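Side-chain contact in uncharacterized protein (Bacillus subtilis, PDB 5DQV), which probably hydrolyses nucleotides to release pyrophosphate, as a metal-dependent pyrophosphohydrolase of the HD-domain family: residues W33-I36 with S37-D41. Sequence-based numbering, arbitrary orientation.
With NI (nickel (II) ion), chain C.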
ATOM      1  N   TRP A  33       0.175   4.284 -16.677  1.00 30.19           N
ATOM      2  CA  TRP A  33      -0.138   3.455 -17.795  1.00 29.08           C
ATOM      3  C   TRP A  33      -0.728   2.138 -17.285  1.00 27.69           C
ATOM      4  O   TRP A  33      -1.682   1.625 -17.866  1.00 25.81           O
ATOM      5  CB  TRP A  33       1.078   3.242 -18.762  1.00 29.54           C
ATOM      6  CG  TRP A  33       0.780   2.155 -19.714  1.00 30.09           C
ATOM      7  CD1 TRP A  33       1.361   0.926 -19.743  1.00 34.61           C
ATOM      8  CD2 TRP A  33      -0.265   2.122 -20.710  1.00 30.06           C
ATOM      9  NE1 TRP A  33       0.772   0.135 -20.706  1.00 33.82           N
ATOM     10  CE2 TRP A  33      -0.210   0.853 -21.332  1.00 33.07           C
ATOM     11  CE3 TRP A  33      -1.191   3.056 -21.177  1.00 27.89           C
ATOM     12  CZ2 TRP A  33      -1.086   0.476 -22.365  1.00 33.47           C
ATOM     13  CZ3 TRP A  33      -2.050   2.692 -22.198  1.00 28.73           C
ATOM     14  CH2 TRP A  33      -2.006   1.412 -22.780  1.00 31.67           C
ATOM     15  N   LEU A  34      -0.190   1.614 -16.193  1.00 29.35           N
ATOM     16  CA  LEU A  34      -0.668   0.333 -15.670  1.00 29.68           C
ATOM     17  C   LEU A  34      -2.164   0.407 -15.293  1.00 27.64           C
ATOM     18  O   LEU A  34      -2.928  -0.481 -15.642  1.00 26.45           O
ATOM     19  CB  LEU A  34       0.191  -0.124 -14.503  1.00 33.27           C
ATOM     20  CG  LEU A  34       1.665  -0.387 -14.917  1.00 36.68           C
ATOM     21  CD1 LEU A  34       2.503  -0.946 -13.759  1.00 39.61           C
ATOM     22  CD2 LEU A  34       1.675  -1.333 -16.107  1.00 37.29           C
ATOM     23  N   HIS A  35      -2.550   1.501 -14.633  1.00 26.33           N
ATOM     24  CA  HIS A  35      -3.938   1.766 -14.269  1.00 25.50           C
ATOM     25  C   HIS A  35      -4.783   1.800 -15.537  1.00 23.77           C
ATOM     26  O   HIS A  35      -5.807   1.122 -15.640  1.00 22.39           O
ATOM     27  CB  HIS A  35      -4.049   3.098 -13.475  1.00 25.35           C
ATOM     28  CG  HIS A  35      -5.454   3.597 -13.358  1.00 23.82           C
ATOM     29  ND1 HIS A  35      -6.412   2.938 -12.626  1.00 24.21           N
ATOM     30  CD2 HIS A  35      -6.084   4.640 -13.943  1.00 23.66           C
ATOM     31  CE1 HIS A  35      -7.558   3.591 -12.720  1.00 25.56           C
ATOM     32  NE2 HIS A  35      -7.383   4.625 -13.518  1.00 21.33           N
ATOM     33  N   ILE A  36      -4.355   2.594 -16.525  1.00 22.96           N
ATOM     34  CA  ILE A  36      -5.120   2.732 -17.748  1.00 22.25           C
ATOM     35  C   ILE A  36      -5.289   1.385 -18.452  1.00 22.49           C
ATOM     36  O   ILE A  36      -6.370   1.030 -18.833  1.00 21.67           O
ATOM     37  CB  ILE A  36      -4.482   3.788 -18.667  1.00 23.70           C
ATOM     38  CG1 ILE A  36      -4.767   5.173 -18.071  1.00 25.70           C
ATOM     39  CG2 ILE A  36      -5.031   3.619 -20.074  1.00 22.51           C
ATOM     40  CD1 ILE A  36      -3.862   6.222 -18.674  1.00 31.63           C
ATOM     41  N   SER A  37      -4.229   0.582 -18.525  1.00 24.08           N
ATOM     42  CA  SER A  37      -4.324  -0.725 -19.182  1.00 25.90           C
ATOM     43  C   SER A  37      -5.332  -1.634 -18.491  1.00 25.39           C
ATOM     44  O   SER A  37      -6.156  -2.320 -19.148  1.00 24.15           O
ATOM     45  CB  SER A  37      -2.937  -1.381 -19.274  1.00 28.78           C
ATOM     46  OG  SER A  37      -3.046  -2.765 -19.658  1.00 33.96           O
ATOM     47  N   ARG A  38      -5.311  -1.631 -17.156  1.00 24.84           N
ATOM     48  CA  ARG A  38      -6.246  -2.454 -16.396  1.00 23.88           C
ATOM     49  C   ARG A  38      -7.677  -1.974 -16.627  1.00 22.26           C
ATOM     50  O   ARG A  38      -8.618  -2.778 -16.789  1.00 21.03           O
ATOM     51  CB  ARG A  38      -5.921  -2.447 -14.873  1.00 25.37           C
ATOM     52  CG  ARG A  38      -4.625  -3.115 -14.481  1.00 26.80           C
ATOM     53  CD  ARG A  38      -4.456  -3.264 -12.970  1.00 26.42           C
ATOM     54  NE  ARG A  38      -4.581  -1.984 -12.276  1.00 23.07           N
ATOM     55  CZ  ARG A  38      -3.607  -1.163 -11.949  1.00 25.93           C
ATOM     56  NH1 ARG A  38      -2.365  -1.386 -12.308  1.00 32.77           N
ATOM     57  NH2 ARG A  38      -3.896  -0.039 -11.334  1.00 29.89           N
ATOM     58  N   VAL A  39      -7.868  -0.661 -16.581  1.00 20.76           N
ATOM     59  CA  VAL A  39      -9.199  -0.099 -16.779  1.00 19.18           C
ATOM     60  C   VAL A  39      -9.752  -0.381 -18.167  1.00 19.59           C
ATOM     61  O   VAL A  39     -10.907  -0.768 -18.276  1.00 19.22           O
ATOM     62  CB  VAL A  39      -9.262   1.371 -16.423  1.00 17.66           C
ATOM     63  CG1 VAL A  39     -10.617   1.980 -16.871  1.00 16.57           C
ATOM     64  CG2 VAL A  39      -8.966   1.542 -14.995  1.00 19.80           C
ATOM     65  N   ALA A  40      -8.907  -0.286 -19.220  1.00 20.09           N
ATOM     66  CA  ALA A  40      -9.328  -0.627 -20.546  1.00 20.16           C
ATOM     67  C   ALA A  40      -9.741  -2.107 -20.680  1.00 21.44           C
ATOM     68  O   ALA A  40     -10.828  -2.387 -21.218  1.00 20.79           O
ATOM     69  CB  ALA A  40      -8.271  -0.268 -21.576  1.00 20.91           C
ATOM     70  N   ASP A  41      -8.987  -3.027 -20.087  1.00 21.67           N
ATOM     71  CA  ASP A  41      -9.366  -4.454 -20.144  1.00 25.00           C
ATOM     72  C   ASP A  41     -10.688  -4.710 -19.409  1.00 24.38           C
ATOM     73  O   ASP A  41     -11.583  -5.411 -19.881  1.00 24.10           O
ATOM     74  CB  ASP A  41      -8.277  -5.363 -19.509  1.00 26.39           C
ATOM     75  CG  ASP A  41      -7.053  -5.434 -20.325  1.00 31.49           C
ATOM     76  OD1 ASP A  41      -7.062  -4.927 -21.468  1.00 32.76           O
ATOM     77  OD2 ASP A  41      -6.058  -5.968 -19.807  1.00 35.34           O
TER
HETATM   78 NI    NI C 301      -8.715   6.304 -13.836  1.00 29.58          NI
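His35 and Val39, one helical turn apart, meet through a CH-pi contact: Val39 CG2 lies over one face of the imidazole, 3.8 Å from its centroid and, of the ring atoms, nearest His35 CE1, at 3.4 Å. A looser aliphatic-to-ring contact is made at the start of helix 33-50, where the Ser37 methylene carbon CB sits 3.9 Å above the indole plane of Trp33, toward the rim of its six-membered ring.

Among the polar side chains, Arg38 folds back over the preceding turn. A bend at chi3 (-55°) lays its guanidinium against the backbone, one face on His35 CA and Leu34 O, with NH1 3.6 Å from Leu34 CB. Its NH2 comes to the edge of the imidazole, the two planes 63° apart. Asp133 joins the two residues, salt-bridged to Arg38 NE and hydrogen-bonded to His35 ND1, while Arg38 NH1 is hydrogen-bonded to Tyr155 OH of the second subunit. A leucine in place of Arg38 would probably leave Asp133 without its charged mate, its carboxylate less firmly placed to hold His35 ND1, and Tyr155 of the second subunit without this bond.

Four regular i to i+4 backbone bonds tie the turns together, among them Val39 N to His35 O at 2.9 Å.

Metal coordination involves His35 alone of the two segments. His35, its CG trans to the backbone nitrogen (chi1 166°), directs NE2 to the nickel ion at 2.2 Å, beside His64 and Asp130. This is the first histidine of the H...HD...D metal site characteristic of HD domains, with Asp133 at ND1 consistent with a second-shell residue that helps set the ring.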